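Alpha-2,3-sialyltransferase (Campylobacter jejuni, PDB 2P56) probably transfers sialic acid onto acceptor sugars in alpha-2,3 linkage, this chain being its N-terminal glycosyltransferase domain without the remainder of the longer membrane protein. Local coordinates at residues N11-S16 and L161-I166; N21-G26 and Y167-D172; A25-S30 and C48-F53; N35-P40 and N243-F248; Y77-Q82 and N259-T264. All blocks are in the same frame, centred on the assembly; numbering follows the deposited sequence.

Contact 1: residues N11-S16 and L161-I166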
# COMPACT_ATOMS: atom_id res chain seq x y z
N ASN A 11 -7.20 22.61 3.10
CA ASN A 11 -6.98 21.23 2.64
C ASN A 11 -5.52 21.14 2.19
O ASN A 11 -4.80 20.20 2.54
CB ASN A 11 -7.88 20.88 1.46
CG ASN A 11 -9.34 20.78 1.84
OD1 ASN A 11 -9.70 20.05 2.76
ND2 ASN A 11 -10.19 21.52 1.13
N GLU A 12 -5.11 22.12 1.39
CA GLU A 12 -3.75 22.20 0.88
C GLU A 12 -3.34 23.67 1.00
O GLU A 12 -4.15 24.57 0.79
CB GLU A 12 -3.70 21.76 -0.58
CG GLU A 12 -2.28 21.58 -1.13
CD GLU A 12 -2.24 21.26 -2.62
OE1 GLU A 12 -2.98 20.35 -3.06
OE2 GLU A 12 -1.48 21.93 -3.36
N LEU A 13 -2.08 23.89 1.34
CA LEU A 13 -1.55 25.25 1.48
C LEU A 13 -0.94 25.68 0.14
O LEU A 13 0.18 25.28 -0.20
CB LEU A 13 -0.50 25.27 2.59
CG LEU A 13 0.01 26.62 3.12
CD1 LEU A 13 0.85 26.35 4.37
CD2 LEU A 13 0.84 27.35 2.05
N ILE A 14 -1.68 26.49 -0.62
CA ILE A 14 -1.22 26.96 -1.92
C ILE A 14 -0.70 28.39 -1.89
O ILE A 14 -1.37 29.30 -1.41
CB ILE A 14 -2.35 26.88 -2.98
CG1 ILE A 14 -2.69 25.43 -3.30
CG2 ILE A 14 -1.92 27.59 -4.25
CD1 ILE A 14 -3.38 24.69 -2.18
N VAL A 15 0.50 28.58 -2.43
CA VAL A 15 1.13 29.90 -2.49
C VAL A 15 0.94 30.49 -3.89
O VAL A 15 1.36 29.89 -4.88
CB VAL A 15 2.65 29.82 -2.19
CG1 VAL A 15 3.27 31.20 -2.31
CG2 VAL A 15 2.88 29.26 -0.80
N SER A 16 0.31 31.66 -3.97
CA SER A 16 0.11 32.34 -5.25
C SER A 16 1.37 33.13 -5.60
O SER A 16 2.01 33.70 -4.71
CB SER A 16 -1.08 33.30 -5.16
OG SER A 16 -1.13 34.13 -6.31
N LEU A 161 6.91 24.72 -0.62
CA LEU A 161 5.55 25.17 -0.89
C LEU A 161 5.47 26.30 -1.92
O LEU A 161 4.41 26.56 -2.48
CB LEU A 161 4.89 25.61 0.43
CG LEU A 161 3.85 24.73 1.14
CD1 LEU A 161 3.83 23.31 0.60
CD2 LEU A 161 4.15 24.76 2.62
N GLY A 162 6.58 26.98 -2.17
CA GLY A 162 6.55 28.04 -3.17
C GLY A 162 6.89 29.46 -2.73
O GLY A 162 6.88 30.37 -3.55
N TYR A 163 7.18 29.67 -1.45
CA TYR A 163 7.53 31.01 -1.00
C TYR A 163 8.93 31.28 -1.53
O TYR A 163 9.75 30.36 -1.59
CB TYR A 163 7.52 31.10 0.52
CG TYR A 163 6.13 31.00 1.12
CD1 TYR A 163 5.65 29.78 1.60
CD2 TYR A 163 5.30 32.12 1.21
CE1 TYR A 163 4.38 29.68 2.15
CE2 TYR A 163 4.03 32.03 1.76
CZ TYR A 163 3.58 30.80 2.23
OH TYR A 163 2.33 30.69 2.81
N LYS A 164 9.21 32.52 -1.92
CA LYS A 164 10.51 32.86 -2.48
C LYS A 164 11.35 33.77 -1.60
O LYS A 164 12.57 33.83 -1.76
CB LYS A 164 10.34 33.52 -3.86
CG LYS A 164 9.26 32.89 -4.71
CD LYS A 164 9.43 31.38 -4.87
CE LYS A 164 10.60 31.02 -5.76
NZ LYS A 164 10.53 29.58 -6.16
N THR A 165 10.71 34.49 -0.68
CA THR A 165 11.45 35.37 0.22
C THR A 165 11.10 35.05 1.67
O THR A 165 9.94 35.09 2.08
CB THR A 165 11.16 36.86 -0.06
OG1 THR A 165 11.20 37.12 -1.47
CG2 THR A 165 12.21 37.72 0.61
N ILE A 166 12.13 34.76 2.46
CA ILE A 166 11.97 34.40 3.86
C ILE A 166 12.50 35.47 4.80
O ILE A 166 13.60 35.98 4.61
CB ILE A 166 12.71 33.08 4.16
CG1 ILE A 166 12.12 31.94 3.33
CG2 ILE A 166 12.65 32.77 5.65
CD1 ILE A 166 12.97 30.68 3.34
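The Schellman motif that closes helix 150-161 at Gly162, just ahead of strand 165-169, receives Leu13 and Val15 from the loop near the start of the chain. Val15 CG2 lies over one face of the Tyr163 ring in a CH-pi contact, 3.6 Å from the centroid and shifted toward the rim, where it comes to 3.3 Å from Tyr163 CE1. The two methyls of Val15 divide the work. CG1, anti to its own backbone N (chi1 178°), stands 3.9 Å from Gly162 O, whereas CG2 turns to the ring and also passes 3.5 Å from Leu161 O. Gly162 makes the turn with a positive phi of 119°, its CA 5.8 Å from Val15 CA.

This turn is the link from helix to strand in an alpha/beta fold built on a parallel sheet, and the loop covers it mainly with the side chains of Leu13 and Val15. Leu13 meets Leu161 and Tyr163 each at about a right angle: its CD1 is 4.1 Å from Leu161 CD2, and its CD2 is 3.7 Å from Tyr163 OH. That hydroxyl is hydrogen-bonded to Asp44 on strand 44-48, and Leu13 itself continues onto Ala65 and Phe95 of the next two strands.

Contact 2: residues N21-G26 and Y167-D172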
# COMPACT_ATOMS: atom_id res chain seq x y z
N ASN A 21 5.83 35.95 0.11
CA ASN A 21 6.54 36.39 1.30
C ASN A 21 6.08 35.57 2.49
O ASN A 21 4.88 35.36 2.69
CB ASN A 21 6.27 37.88 1.56
CG ASN A 21 6.91 38.79 0.53
OD1 ASN A 21 6.45 39.91 0.30
ND2 ASN A 21 8.00 38.33 -0.09
N ILE A 22 7.03 35.10 3.29
CA ILE A 22 6.69 34.32 4.47
C ILE A 22 7.55 34.76 5.64
O ILE A 22 8.75 35.00 5.49
CB ILE A 22 6.88 32.80 4.23
CG1 ILE A 22 6.41 32.00 5.46
CG2 ILE A 22 8.34 32.48 3.93
CD1 ILE A 22 4.91 32.00 5.66
N ILE A 23 6.91 34.89 6.79
CA ILE A 23 7.63 35.26 8.01
C ILE A 23 7.73 33.99 8.84
O ILE A 23 6.72 33.41 9.22
CB ILE A 23 6.85 36.32 8.82
CG1 ILE A 23 6.44 37.49 7.92
CG2 ILE A 23 7.72 36.81 9.96
CD1 ILE A 23 7.61 38.15 7.18
N ILE A 24 8.96 33.56 9.11
CA ILE A 24 9.19 32.35 9.89
C ILE A 24 9.79 32.73 11.23
O ILE A 24 10.86 33.35 11.29
CB ILE A 24 10.11 31.38 9.11
CG1 ILE A 24 9.40 30.96 7.82
CG2 ILE A 24 10.49 30.18 9.98
CD1 ILE A 24 10.20 30.03 6.95
N ALA A 25 9.11 32.36 12.31
CA ALA A 25 9.57 32.71 13.64
C ALA A 25 9.80 31.57 14.62
O ALA A 25 9.01 30.63 14.71
CB ALA A 25 8.59 33.70 14.26
N GLY A 26 10.90 31.67 15.35
CA GLY A 26 11.20 30.69 16.37
C GLY A 26 10.65 31.30 17.65
O GLY A 26 9.88 32.27 17.59
N TYR A 167 11.71 35.80 5.83
CA TYR A 167 12.11 36.78 6.84
C TYR A 167 12.15 36.04 8.18
O TYR A 167 11.12 35.54 8.65
CB TYR A 167 11.10 37.92 6.90
CG TYR A 167 10.99 38.70 5.60
CD1 TYR A 167 11.75 39.85 5.37
CD2 TYR A 167 10.13 38.26 4.58
CE1 TYR A 167 11.65 40.55 4.16
CE2 TYR A 167 10.03 38.95 3.38
CZ TYR A 167 10.79 40.09 3.17
OH TYR A 167 10.69 40.74 1.96
N LEU A 168 13.32 35.99 8.81
CA LEU A 168 13.47 35.27 10.08
C LEU A 168 13.52 36.12 11.35
O LEU A 168 14.03 37.24 11.36
CB LEU A 168 14.73 34.40 10.03
CG LEU A 168 14.84 33.36 8.91
CD1 LEU A 168 16.18 32.67 8.99
CD2 LEU A 168 13.71 32.36 9.04
N CYS A 169 13.00 35.54 12.42
CA CYS A 169 12.98 36.18 13.73
C CYS A 169 12.76 35.09 14.78
O CYS A 169 12.23 34.02 14.47
CB CYS A 169 11.86 37.23 13.81
SG CYS A 169 10.17 36.60 13.67
N GLY A 170 13.17 35.36 16.01
CA GLY A 170 13.00 34.37 17.06
C GLY A 170 14.00 33.23 16.98
O GLY A 170 13.93 32.28 17.77
N ILE A 171 14.91 33.31 16.01
CA ILE A 171 15.94 32.28 15.84
C ILE A 171 17.21 32.75 16.57
O ILE A 171 17.96 33.58 16.06
CB ILE A 171 16.29 32.05 14.34
CG1 ILE A 171 15.02 31.78 13.53
CG2 ILE A 171 17.26 30.88 14.21
CD1 ILE A 171 14.28 30.52 13.92
N ASP A 172 17.43 32.21 17.76
CA ASP A 172 18.60 32.56 18.55
C ASP A 172 19.36 31.31 18.98
O ASP A 172 18.79 30.22 19.01
CB ASP A 172 18.17 33.36 19.79
CG ASP A 172 17.38 34.61 19.44
OD1 ASP A 172 16.21 34.49 19.03
OD2 ASP A 172 17.94 35.72 19.57
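Gly26 N donates to Cys169 O at 2.8 Å, the shortest of four backbone hydrogen bonds joining parallel strands 21-25 and 165-169. Before it, Ile24 uses both its polar atoms: its N reaches Tyr167 O at 3.0 Å, and its O accepts from Cys169 N at 3.3 Å. Tyr167 N closes the ladder on Ile22 O at 3.1 Å. The strand axes diverge by only 18°, and the bridges pair Ile23 with Tyr167, Ile24 with Leu168 and Ala25 with Cys169. Beyond the ladder Gly26 and Gly170 pass closely, with CA atoms 4.2 Å apart.

Side chains alternate between the sheet faces. On one, Ile23 CD1 packs on Tyr167 CB at 3.5 Å, and Cys169 SG meets Ala25 CB at 3.4 Å; a chi1 of 64° sets the sulfur between its backbone N and carbonyl carbon. On the other, Ile24 and Leu168 lie side by side and point the same way, Leu168 CD2 being 3.7 Å from Ile24 CB.

These strands are neighbours in the parallel sheet, with 224-227 beyond 165-169. Helix 150-161 covers the Ile24-Leu168 face through Cys155, while strand 44-48 continues the sheet beyond 21-25 through backbone bonds to Ile23 and Ala25.

Contact 3: residues A25-S30 and C48-F53. With EDO (1,2-ethanediol), chain D.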
# COMPACT_ATOMS: atom_id res chain seq x y z
N ALA A 25 9.11 32.36 12.31
CA ALA A 25 9.57 32.71 13.64
C ALA A 25 9.80 31.57 14.62
O ALA A 25 9.01 30.63 14.71
CB ALA A 25 8.59 33.70 14.26
N GLY A 26 10.90 31.67 15.35
CA GLY A 26 11.20 30.69 16.37
C GLY A 26 10.65 31.30 17.65
O GLY A 26 9.88 32.27 17.59
N ASN A 27 11.02 30.76 18.80
CA ASN A 27 10.53 31.31 20.05
C ASN A 27 11.66 31.89 20.89
O ASN A 27 11.54 32.06 22.10
CB ASN A 27 9.76 30.25 20.84
CG ASN A 27 8.52 29.79 20.11
OD1 ASN A 27 7.64 30.60 19.80
ND2 ASN A 27 8.44 28.50 19.83
N GLY A 28 12.77 32.19 20.22
CA GLY A 28 13.91 32.76 20.91
C GLY A 28 13.61 34.18 21.34
O GLY A 28 12.60 34.76 20.91
N PRO A 29 14.46 34.77 22.20
CA PRO A 29 14.33 36.13 22.72
C PRO A 29 14.07 37.19 21.65
O PRO A 29 13.23 38.07 21.83
CB PRO A 29 15.67 36.35 23.42
CG PRO A 29 15.99 35.01 23.93
CD PRO A 29 15.66 34.11 22.75
N SER A 30 14.80 37.10 20.54
CA SER A 30 14.68 38.06 19.45
C SER A 30 13.26 38.22 18.91
O SER A 30 12.99 39.12 18.11
CB SER A 30 15.61 37.68 18.30
OG SER A 30 15.17 36.50 17.64
N CYS A 48 5.87 27.96 15.40
CA CYS A 48 6.19 26.61 15.82
C CYS A 48 6.17 26.39 17.33
O CYS A 48 6.26 27.33 18.12
CB CYS A 48 7.57 26.20 15.29
SG CYS A 48 8.99 26.97 16.15
N ASN A 49 6.02 25.12 17.70
CA ASN A 49 6.05 24.70 19.08
C ASN A 49 5.23 25.53 20.08
O ASN A 49 4.03 25.72 19.91
CB ASN A 49 7.53 24.62 19.50
CG ASN A 49 8.36 23.80 18.52
OD1 ASN A 49 9.58 23.99 18.41
ND2 ASN A 49 7.71 22.89 17.81
N GLN A 50 5.88 26.03 21.13
CA GLN A 50 5.17 26.80 22.16
C GLN A 50 5.01 28.28 21.84
O GLN A 50 5.16 29.12 22.73
CB GLN A 50 5.90 26.65 23.50
CG GLN A 50 7.31 27.23 23.50
CD GLN A 50 8.30 26.39 22.71
OE1 GLN A 50 9.38 26.86 22.35
NE2 GLN A 50 7.94 25.14 22.45
N PHE A 51 4.67 28.61 20.60
CA PHE A 51 4.51 30.01 20.21
C PHE A 51 3.45 30.77 21.02
O PHE A 51 3.60 31.97 21.28
CB PHE A 51 4.15 30.11 18.72
CG PHE A 51 2.79 29.57 18.38
CD1 PHE A 51 2.62 28.24 18.02
CD2 PHE A 51 1.67 30.40 18.44
CE1 PHE A 51 1.35 27.73 17.72
CE2 PHE A 51 0.40 29.91 18.15
CZ PHE A 51 0.24 28.57 17.78
N TYR A 52 2.40 30.07 21.42
CA TYR A 52 1.32 30.68 22.19
C TYR A 52 1.75 31.15 23.58
O TYR A 52 1.03 31.91 24.23
CB TYR A 52 0.13 29.72 22.30
CG TYR A 52 0.52 28.30 22.65
CD1 TYR A 52 0.95 27.41 21.65
CD2 TYR A 52 0.52 27.86 23.97
CE1 TYR A 52 1.37 26.12 21.97
CE2 TYR A 52 0.94 26.56 24.30
CZ TYR A 52 1.36 25.70 23.29
OH TYR A 52 1.80 24.43 23.62
N PHE A 53 2.92 30.70 24.03
CA PHE A 53 3.45 31.13 25.32
C PHE A 53 3.72 32.64 25.27
O PHE A 53 3.86 33.28 26.31
CB PHE A 53 4.77 30.42 25.64
CG PHE A 53 4.60 29.00 26.12
CD1 PHE A 53 3.76 28.11 25.46
CD2 PHE A 53 5.35 28.53 27.20
CE1 PHE A 53 3.67 26.77 25.87
CE2 PHE A 53 5.26 27.20 27.62
CZ PHE A 53 4.42 26.31 26.95
C1 EDO D . 14.42 22.47 18.30
O1 EDO D . 14.14 23.23 17.10
C2 EDO D . 13.14 21.96 18.87
O2 EDO D . 12.08 21.67 17.90
O HOH W 1 7.11 30.46 16.57
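A single amide, that of Asn27, does nearly all the bridging here, its two ends serving different parts of the facing loop. The segments are the loops that follow neighbouring parallel strands 21-25 and 44-48, at the C-terminal ends of the strands, the end of the sheet that in Rossmann-like glycosyltransferases commonly carries the nucleotide-sugar site. Asn27 ND2 donates to Cys48 O at 3.0 Å in a nearly straight bond (170° at the hydrogen). The acceptor lies in the plane of the amide, yet the donor stands well above the carbonyl plane of Cys48. A second, weak bond runs from the same nitrogen to Gln50 OE1, 3.2 Å away; the Gln50 chain, bent at chi2 (-73°), folds back to offer this oxygen, the two amide planes being 53° apart. At its other end, Asn27 OD1 sits 3.2 Å from Phe51 CA.

One water lies by the amide, 3.3 Å from Asn27 OD1, 2.7 Å from Ala25 O and accepting from Cys48 N at 3.0 Å, so the end of each strand has a backbone atom tied to it. Phe51 turns its ring away into the core, where it meets Tyr89 edge-to-face. A 1,2-ethanediol, probably from the crystallisation liquor, lies by Asn49: it is hydrogen-bonded to Ser150 and Asn69, and its O2 makes a weak bond of 3.4 Å to Asn49 OD1.

Contact 4: residues N35-P40 and N243-F248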
# COMPACT_ATOMS: atom_id res chain seq x y z
N ASN A 35 12.15 44.15 14.29
CA ASN A 35 12.14 45.51 13.78
C ASN A 35 10.98 45.53 12.79
O ASN A 35 11.15 45.21 11.61
CB ASN A 35 13.45 45.85 13.07
CG ASN A 35 13.59 47.33 12.80
OD1 ASN A 35 12.63 47.98 12.38
ND2 ASN A 35 14.78 47.88 13.02
N TYR A 36 9.81 45.89 13.28
CA TYR A 36 8.61 45.91 12.46
C TYR A 36 8.68 46.76 11.21
O TYR A 36 7.87 46.59 10.29
CB TYR A 36 7.42 46.30 13.33
CG TYR A 36 7.13 45.28 14.41
CD1 TYR A 36 6.58 44.04 14.09
CD2 TYR A 36 7.45 45.54 15.74
CE1 TYR A 36 6.36 43.06 15.08
CE2 TYR A 36 7.23 44.58 16.74
CZ TYR A 36 6.69 43.34 16.40
OH TYR A 36 6.51 42.39 17.37
N LYS A 37 9.64 47.68 11.16
CA LYS A 37 9.78 48.53 9.98
C LYS A 37 10.32 47.72 8.80
O LYS A 37 10.11 48.08 7.64
CB LYS A 37 10.72 49.70 10.26
CG LYS A 37 10.40 50.51 11.51
CD LYS A 37 11.32 51.73 11.60
CE LYS A 37 11.59 52.14 13.04
NZ LYS A 37 12.39 51.10 13.77
N ARG A 38 11.02 46.63 9.11
CA ARG A 38 11.63 45.78 8.09
C ARG A 38 10.70 44.74 7.47
O ARG A 38 11.04 44.13 6.46
CB ARG A 38 12.85 45.06 8.67
CG ARG A 38 13.92 45.97 9.28
CD ARG A 38 15.09 45.15 9.82
NE ARG A 38 16.05 45.96 10.57
CZ ARG A 38 16.81 46.91 10.04
NH1 ARG A 38 17.65 47.59 10.81
NH2 ARG A 38 16.75 47.19 8.74
N LEU A 39 9.52 44.52 8.06
CA LEU A 39 8.59 43.54 7.51
C LEU A 39 8.07 44.00 6.15
O LEU A 39 7.96 45.20 5.89
CB LEU A 39 7.38 43.34 8.43
CG LEU A 39 7.51 42.61 9.77
CD1 LEU A 39 6.17 42.67 10.48
CD2 LEU A 39 7.94 41.17 9.55
N PRO A 40 7.75 43.05 5.26
CA PRO A 40 7.23 43.43 3.94
C PRO A 40 5.77 43.81 4.16
O PRO A 40 5.22 43.48 5.21
CB PRO A 40 7.40 42.16 3.12
CG PRO A 40 7.20 41.08 4.14
CD PRO A 40 7.99 41.60 5.33
N ASN A 243 14.74 48.65 6.01
CA ASN A 243 13.77 49.41 6.80
C ASN A 243 12.93 50.19 5.79
O ASN A 243 13.37 51.23 5.29
CB ASN A 243 14.48 50.40 7.73
CG ASN A 243 13.51 51.29 8.54
OD1 ASN A 243 12.31 51.37 8.23
ND2 ASN A 243 14.03 51.97 9.55
N ILE A 244 11.75 49.69 5.46
CA ILE A 244 10.87 50.38 4.52
C ILE A 244 9.80 51.15 5.29
O ILE A 244 8.72 51.42 4.78
CB ILE A 244 10.20 49.40 3.54
CG1 ILE A 244 9.25 48.47 4.28
CG2 ILE A 244 11.28 48.61 2.81
CD1 ILE A 244 8.42 47.60 3.36
N ASN A 245 10.14 51.51 6.52
CA ASN A 245 9.26 52.28 7.40
C ASN A 245 7.88 51.64 7.60
O ASN A 245 6.87 52.34 7.69
CB ASN A 245 9.09 53.70 6.86
CG ASN A 245 8.66 54.68 7.93
OD1 ASN A 245 7.95 55.66 7.64
ND2 ASN A 245 9.09 54.45 9.17
N ASN A 246 7.84 50.31 7.66
CA ASN A 246 6.58 49.61 7.87
C ASN A 246 6.13 49.84 9.31
O ASN A 246 6.96 50.11 10.19
CB ASN A 246 6.76 48.11 7.62
CG ASN A 246 5.47 47.33 7.83
OD1 ASN A 246 4.49 47.53 7.11
ND2 ASN A 246 5.47 46.44 8.82
N ASN A 247 4.83 49.74 9.56
CA ASN A 247 4.29 49.94 10.90
C ASN A 247 3.63 48.66 11.43
O ASN A 247 3.29 47.76 10.66
CB ASN A 247 3.27 51.08 10.89
CG ASN A 247 2.17 50.88 9.87
OD1 ASN A 247 1.38 49.94 9.98
ND2 ASN A 247 2.13 51.75 8.87
N PHE A 248 3.44 48.58 12.75
CA PHE A 248 2.84 47.40 13.35
C PHE A 248 2.15 47.68 14.68
O PHE A 248 2.71 48.34 15.56
CB PHE A 248 3.93 46.33 13.57
CG PHE A 248 3.39 44.99 13.98
CD1 PHE A 248 2.89 44.11 13.03
CD2 PHE A 248 3.39 44.60 15.32
CE1 PHE A 248 2.40 42.86 13.40
CE2 PHE A 248 2.91 43.35 15.70
CZ PHE A 248 2.41 42.48 14.73
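Lys37 O is gripped by two backbone donors of the facing loop, Ile244 N and Asn246 N, each at 3.2 Å. Asn246 N lies in the carbonyl plane on a lone pair, while Ile244 N stands above that plane. One residue earlier Tyr36 O takes the side chain of the same asparagine, Asn246 ND2 donating at 2.8 Å nearly along the C=O axis. With CG anti to its backbone N (chi1 -180°), Asn246 can serve both carbonyls, one from its backbone and one from its amide.

At one end the Tyr36 and Phe248 rings form an offset stack, centroids 4.2 Å apart and planes within 3° of parallel; Tyr36 CD1 comes to 3.3 Å from Phe248 CG. Tyr36 OH continues to Tyr58 O. At the other end Lys37 CB rests 3.1 Å from Asn243 OD1; that oxygen accepts from Asn245 N at 2.8 Å in an Asx turn. A second Asx turn, at Asn35, shapes the opposite segment. Arg38 makes a salt bridge to Asp230 and a hydrogen bond to Ser241 O.

Residues 36-38 lack regular helical bonds, Tyr36 O taking only a weak one from Leu39 N, so the asparagine-rich surface loop probably supplies donors a helix would.

Contact 5: residues Y77-Q82 and N259-T264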
# COMPACT_ATOMS: atom_id res chain seq x y z
N TYR A 77 -1.74 19.41 19.23
CA TYR A 77 -2.88 19.40 18.32
C TYR A 77 -4.09 19.90 19.08
O TYR A 77 -4.83 20.77 18.61
CB TYR A 77 -3.14 17.99 17.79
CG TYR A 77 -4.32 17.90 16.85
CD1 TYR A 77 -4.19 18.25 15.50
CD2 TYR A 77 -5.56 17.47 17.31
CE1 TYR A 77 -5.28 18.16 14.63
CE2 TYR A 77 -6.66 17.38 16.45
CZ TYR A 77 -6.51 17.72 15.12
OH TYR A 77 -7.60 17.63 14.28
N HIS A 78 -4.28 19.34 20.28
CA HIS A 78 -5.40 19.72 21.14
C HIS A 78 -5.28 21.20 21.53
O HIS A 78 -6.25 21.94 21.50
CB HIS A 78 -5.39 18.84 22.40
CG HIS A 78 -6.28 19.34 23.51
ND1 HIS A 78 -7.61 19.66 23.32
CD2 HIS A 78 -6.03 19.53 24.82
CE1 HIS A 78 -8.14 20.03 24.47
NE2 HIS A 78 -7.20 19.96 25.40
N THR A 79 -4.07 21.63 21.87
CA THR A 79 -3.85 23.02 22.24
C THR A 79 -4.19 23.97 21.10
O THR A 79 -4.76 25.03 21.33
CB THR A 79 -2.40 23.25 22.69
OG1 THR A 79 -2.09 22.36 23.77
CG2 THR A 79 -2.21 24.68 23.15
N ALA A 80 -3.86 23.58 19.87
CA ALA A 80 -4.14 24.43 18.70
C ALA A 80 -5.63 24.57 18.43
O ALA A 80 -6.11 25.65 18.09
CB ALA A 80 -3.44 23.87 17.46
N LYS A 81 -6.35 23.46 18.57
CA LYS A 81 -7.80 23.44 18.38
C LYS A 81 -8.45 24.43 19.34
O LYS A 81 -9.35 25.19 18.96
CB LYS A 81 -8.34 22.03 18.65
CG LYS A 81 -8.03 21.02 17.56
CD LYS A 81 -8.83 21.32 16.30
CE LYS A 81 -8.37 20.47 15.12
NZ LYS A 81 -9.29 20.58 13.96
N GLN A 82 -7.98 24.42 20.58
CA GLN A 82 -8.49 25.31 21.62
C GLN A 82 -8.11 26.76 21.36
O GLN A 82 -8.88 27.66 21.66
CB GLN A 82 -8.00 24.87 23.00
CG GLN A 82 -8.60 23.55 23.45
CD GLN A 82 -10.12 23.60 23.52
OE1 GLN A 82 -10.80 22.63 23.16
NE2 GLN A 82 -10.65 24.71 24.00
N ASN A 259 -1.30 29.91 27.93
CA ASN A 259 0.13 30.21 27.91
C ASN A 259 0.98 28.98 28.19
O ASN A 259 2.19 29.09 28.37
CB ASN A 259 0.45 31.28 28.95
CG ASN A 259 0.36 30.75 30.37
OD1 ASN A 259 -0.63 30.12 30.74
ND2 ASN A 259 1.39 31.01 31.17
N ASP A 260 0.36 27.81 28.25
CA ASP A 260 1.11 26.59 28.47
C ASP A 260 0.45 25.48 27.67
O ASP A 260 -0.75 25.55 27.37
CB ASP A 260 1.14 26.24 29.97
CG ASP A 260 2.14 25.13 30.29
OD1 ASP A 260 2.22 24.74 31.47
OD2 ASP A 260 2.83 24.66 29.36
N ILE A 261 1.23 24.48 27.30
CA ILE A 261 0.70 23.37 26.53
C ILE A 261 -0.40 22.68 27.34
O ILE A 261 -0.23 22.41 28.53
CB ILE A 261 1.82 22.36 26.16
CG1 ILE A 261 1.26 21.28 25.24
CG2 ILE A 261 2.44 21.78 27.43
CD1 ILE A 261 2.32 20.34 24.70
N LEU A 262 -1.53 22.41 26.70
CA LEU A 262 -2.68 21.78 27.35
C LEU A 262 -2.50 20.30 27.64
O LEU A 262 -1.89 19.58 26.86
CB LEU A 262 -3.93 21.97 26.48
CG LEU A 262 -4.84 23.17 26.72
CD1 LEU A 262 -4.11 24.30 27.41
CD2 LEU A 262 -5.40 23.62 25.39
N LEU A 263 -3.02 19.87 28.78
CA LEU A 263 -2.95 18.46 29.16
C LEU A 263 -4.17 17.75 28.59
O LEU A 263 -5.21 18.37 28.37
CB LEU A 263 -2.93 18.33 30.69
CG LEU A 263 -1.56 18.29 31.38
CD1 LEU A 263 -0.56 19.17 30.65
CD2 LEU A 263 -1.73 18.74 32.83
N THR A 264 -4.04 16.45 28.33
CA THR A 264 -5.15 15.69 27.78
C THR A 264 -5.80 14.81 28.85
O THR A 264 -5.14 14.44 29.82
CB THR A 264 -4.69 14.79 26.62
OG1 THR A 264 -3.70 13.87 27.08
CG2 THR A 264 -4.11 15.64 25.50
O HOH W 2 -7.12 20.10 28.30
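Residues 259-264, an irregular loop, pass alongside helix 73-85 and come nearest where the CA atoms of Thr79 and Leu262 are 5.4 Å apart. Leu262 N donates to Thr79 OG1 at 3.0 Å with 156° at the hydrogen, the one direct hydrogen bond between the segments. The hydroxyl is placed for it by a chi1 of -57°, which sets OG1 beside the backbone N of Thr79. It is held from a second direction too, by a hydrogen bond with Gln75 O one turn earlier in the helix, so both partners together fix its rotation.

Leu262 carries most of the packing. Its CB lies 3.6 Å from His78 CD2, and its CD2 reaches over a face of the same imidazole, then on to the helix surface, 3.6 Å from Thr79 CA and 3.7 Å from Gln82 CG. Leu262 meets His78 and Gln82 each at about a right angle. At the edge of the imidazole, in its plane, a water links His78 to the Leu263 carbonyl: it is 2.9 Å from His78 NE2 and donates to Leu263 O at 2.6 Å.

Two of the polar ends lead into the assembly. His78 ND1 and Gln82 OE1 are both hydrogen-bonded to Tyr139 of the second subunit, whose Tyr143 ring also meets the imidazole. Within the chain, Ile261 packs against both helix 73-85 and helix 187-192, touching Gln76 and Ile189, and Ala80 on the far side of the helix packs against Ile91 and Ile94 of strand 90-96.

Contact 2 is the buried core, a ladder of backbone bonds within the sheet, and the others are less enclosed. Contact 1 shares strand 165-169 with it, yet is purely apolar: Tyr163, in the turn before that strand, packs on Ile22 of strand 21-25. Contact 3 begins from the same Ala25 and Gly26, but at the strand ends its chemistry passes to an amide and a water; Ser30 and Asp172 tie it to contact 2. Contact 4 lies at the surface, joined to contact 2 by Pro40 and Leu39 against Tyr167 and Ile23. Contact 5 touches contact 3 through Tyr52 and Phe53 and combines packing on a helix with several side chains that reach the second subunit.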